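Local coordinates for protein tryptophan synthase alpha chain (PDB 2EKC) that probably cleaves indoleglycerol phosphate to indole and glyceraldehyde 3-phosphate, as the alpha subunit of the synthase that completes tryptophan biosynthesis, at residues Leu148-Gly154 / Ala169-Tyr175. Residues are numbered along the deposited sequence.
Sequences LSFVPLG and AADEMTY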
loop_
_atom_site.group_PDB
_atom_site.type_symbol
_atom_site.label_atom_id
_atom_site.label_comp_id
_atom_site.label_asym_id
_atom_site.label_seq_id
_atom_site.Cartn_x
_atom_site.Cartn_y
_atom_site.Cartn_z
ATOM N N LEU A 148 4.731 -7.262 -12.414
ATOM C CA LEU A 148 4.279 -6.314 -11.403
ATOM C C LEU A 148 3.158 -7.043 -10.663
ATOM O O LEU A 148 2.184 -7.483 -11.274
ATOM C CB LEU A 148 3.745 -5.046 -12.061
ATOM C CG LEU A 148 4.810 -4.162 -12.704
ATOM C CD1 LEU A 148 4.156 -3.105 -13.572
ATOM C CD2 LEU A 148 5.657 -3.525 -11.610
ATOM N N SER A 149 3.307 -7.173 -9.350
ATOM C CA SER A 149 2.345 -7.891 -8.528
ATOM C C SER A 149 0.960 -7.246 -8.456
ATOM O O SER A 149 0.819 -6.075 -8.108
ATOM C CB SER A 149 2.923 -8.057 -7.121
ATOM O OG SER A 149 2.266 -9.080 -6.410
ATOM N N PHE A 150 -0.061 -8.026 -8.789
ATOM C CA PHE A 150 -1.433 -7.538 -8.740
ATOM C C PHE A 150 -1.996 -7.781 -7.337
ATOM O O PHE A 150 -2.000 -8.908 -6.840
ATOM C CB PHE A 150 -2.301 -8.262 -9.775
ATOM C CG PHE A 150 -3.699 -7.728 -9.865
ATOM C CD1 PHE A 150 -3.950 -6.502 -10.469
ATOM C CD2 PHE A 150 -4.766 -8.437 -9.318
ATOM C CE1 PHE A 150 -5.247 -5.988 -10.528
ATOM C CE2 PHE A 150 -6.063 -7.934 -9.369
ATOM C CZ PHE A 150 -6.306 -6.707 -9.975
ATOM N N VAL A 151 -2.467 -6.714 -6.705
ATOM C CA VAL A 151 -3.018 -6.802 -5.358
ATOM C C VAL A 151 -4.518 -6.497 -5.370
ATOM O O VAL A 151 -4.922 -5.340 -5.415
ATOM C CB VAL A 151 -2.305 -5.806 -4.421
ATOM C CG1 VAL A 151 -2.878 -5.905 -3.014
ATOM C CG2 VAL A 151 -0.801 -6.092 -4.413
ATOM N N PRO A 152 -5.360 -7.542 -5.339
ATOM C CA PRO A 152 -6.812 -7.345 -5.346
ATOM C C PRO A 152 -7.321 -6.755 -4.033
ATOM O O PRO A 152 -6.686 -6.896 -2.984
ATOM C CB PRO A 152 -7.345 -8.750 -5.607
ATOM C CG PRO A 152 -6.329 -9.617 -4.918
ATOM C CD PRO A 152 -5.021 -8.976 -5.330
ATOM N N LEU A 153 -8.464 -6.083 -4.091
ATOM C CA LEU A 153 -9.036 -5.480 -2.894
ATOM C C LEU A 153 -10.282 -6.215 -2.421
ATOM O O LEU A 153 -11.138 -6.589 -3.221
ATOM C CB LEU A 153 -9.363 -4.008 -3.142
ATOM C CG LEU A 153 -8.175 -3.042 -3.160
ATOM C CD1 LEU A 153 -7.247 -3.374 -4.313
ATOM C CD2 LEU A 153 -8.687 -1.615 -3.285
ATOM N N GLY A 154 -10.368 -6.430 -1.113
ATOM C CA GLY A 154 -11.514 -7.116 -0.552
ATOM C C GLY A 154 -12.222 -6.201 0.425
ATOM O O GLY A 154 -11.724 -5.119 0.734
ATOM N N ALA A 169 -6.716 -13.968 -8.210
ATOM C CA ALA A 169 -6.261 -12.736 -8.848
ATOM C C ALA A 169 -4.988 -12.189 -8.209
ATOM O O ALA A 169 -4.234 -11.455 -8.845
ATOM C CB ALA A 169 -7.360 -11.683 -8.789
ATOM N N ALA A 170 -4.752 -12.544 -6.953
ATOM C CA ALA A 170 -3.574 -12.066 -6.241
ATOM C C ALA A 170 -2.320 -12.865 -6.579
ATOM O O ALA A 170 -2.332 -14.096 -6.583
ATOM C CB ALA A 170 -3.823 -12.109 -4.734
ATOM N N ASP A 171 -1.236 -12.156 -6.872
ATOM C CA ASP A 171 0.024 -12.815 -7.183
ATOM C C ASP A 171 0.740 -13.199 -5.894
ATOM O O ASP A 171 1.274 -14.301 -5.777
ATOM C CB ASP A 171 0.944 -11.895 -7.999
ATOM C CG ASP A 171 0.442 -11.664 -9.410
ATOM O OD1 ASP A 171 0.164 -12.658 -10.112
ATOM O OD2 ASP A 171 0.338 -10.488 -9.820
ATOM N N GLU A 172 0.748 -12.287 -4.923
ATOM C CA GLU A 172 1.442 -12.536 -3.665
ATOM C C GLU A 172 0.712 -12.092 -2.400
ATOM O O GLU A 172 1.003 -12.583 -1.311
ATOM C CB GLU A 172 2.806 -11.851 -3.700
ATOM C CG GLU A 172 3.732 -12.339 -4.809
ATOM C CD GLU A 172 4.930 -11.428 -4.982
ATOM O OE1 GLU A 172 4.785 -10.374 -5.647
ATOM O OE2 GLU A 172 6.007 -11.755 -4.437
ATOM N N MET A 173 -0.220 -11.156 -2.530
ATOM C CA MET A 173 -0.936 -10.671 -1.358
ATOM C C MET A 173 -2.257 -10.003 -1.708
ATOM O O MET A 173 -2.513 -9.665 -2.866
ATOM C CB MET A 173 -0.064 -9.671 -0.597
ATOM C CG MET A 173 0.203 -8.395 -1.385
ATOM S SD MET A 173 1.119 -7.169 -0.451
ATOM C CE MET A 173 -0.128 -6.607 0.672
ATOM N N THR A 174 -3.085 -9.803 -0.687
ATOM C CA THR A 174 -4.384 -9.170 -0.855
ATOM C C THR A 174 -4.554 -8.062 0.176
ATOM O O THR A 174 -3.886 -8.051 1.210
ATOM C CB THR A 174 -5.541 -10.177 -0.663
ATOM O OG1 THR A 174 -5.519 -10.683 0.677
ATOM C CG2 THR A 174 -5.413 -11.336 -1.640
ATOM N N TYR A 175 -5.457 -7.135 -0.116
ATOM C CA TYR A 175 -5.736 -6.024 0.778
ATOM C C TYR A 175 -7.236 -5.906 1.033
ATOM O O TYR A 175 -8.021 -5.801 0.092
ATOM C CB TYR A 175 -5.231 -4.704 0.178
ATOM C CG TYR A 175 -5.663 -3.496 0.984
ATOM C CD1 TYR A 175 -5.188 -3.295 2.280
ATOM C CD2 TYR A 175 -6.605 -2.596 0.482
ATOM C CE1 TYR A 175 -5.642 -2.230 3.065
ATOM C CE2 TYR A 175 -7.070 -1.525 1.260
ATOM C CZ TYR A 175 -6.584 -1.352 2.553
ATOM O OH TYR A 175 -7.055 -0.318 3.337
HETATM O O HOH W 1 1.005 -9.813 -12.179
HETATM O O HOH W 2 0.025 -9.468 -5.010
#
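Five direct hydrogen bonds tie strand 149-154 of the TIM barrel to strand 174-177 and the loop leading into it, within a beta-alpha-beta unit whose helix 160-169 ends at Ala-169. The shortest are Phe-150 N to Asp-171 OD2 and Gly-154 N to Tyr-175 O, both 2.7 Å; with Tyr-175 N to Pro-152 O (3.1 Å), the latter forms the parallel bridge of Leu-153 with Tyr-175. Further back, Ser-149 OG donates to Glu-172 OE1 (2.9 Å), a weak bond runs from Asp-171 N to Phe-150 O (3.3 Å), and water 2 connects Ser-149 OG and Phe-150 O with Glu-172 N. Pro-152 has no amide hydrogen for Met-173 O, which instead receives a weak bond from water 2. Val-151 packs against Met-173, which also touches Ile-4 and Phe-8 of helix 3-14. The Tyr-175 side chain lies about 5 Å from that of Glu-49, a predicted proton acceptor, placing this end of the contact beside the probable active site. On the helix side, Pro-152 CD rests 3.4 Å from Ala-170 CB.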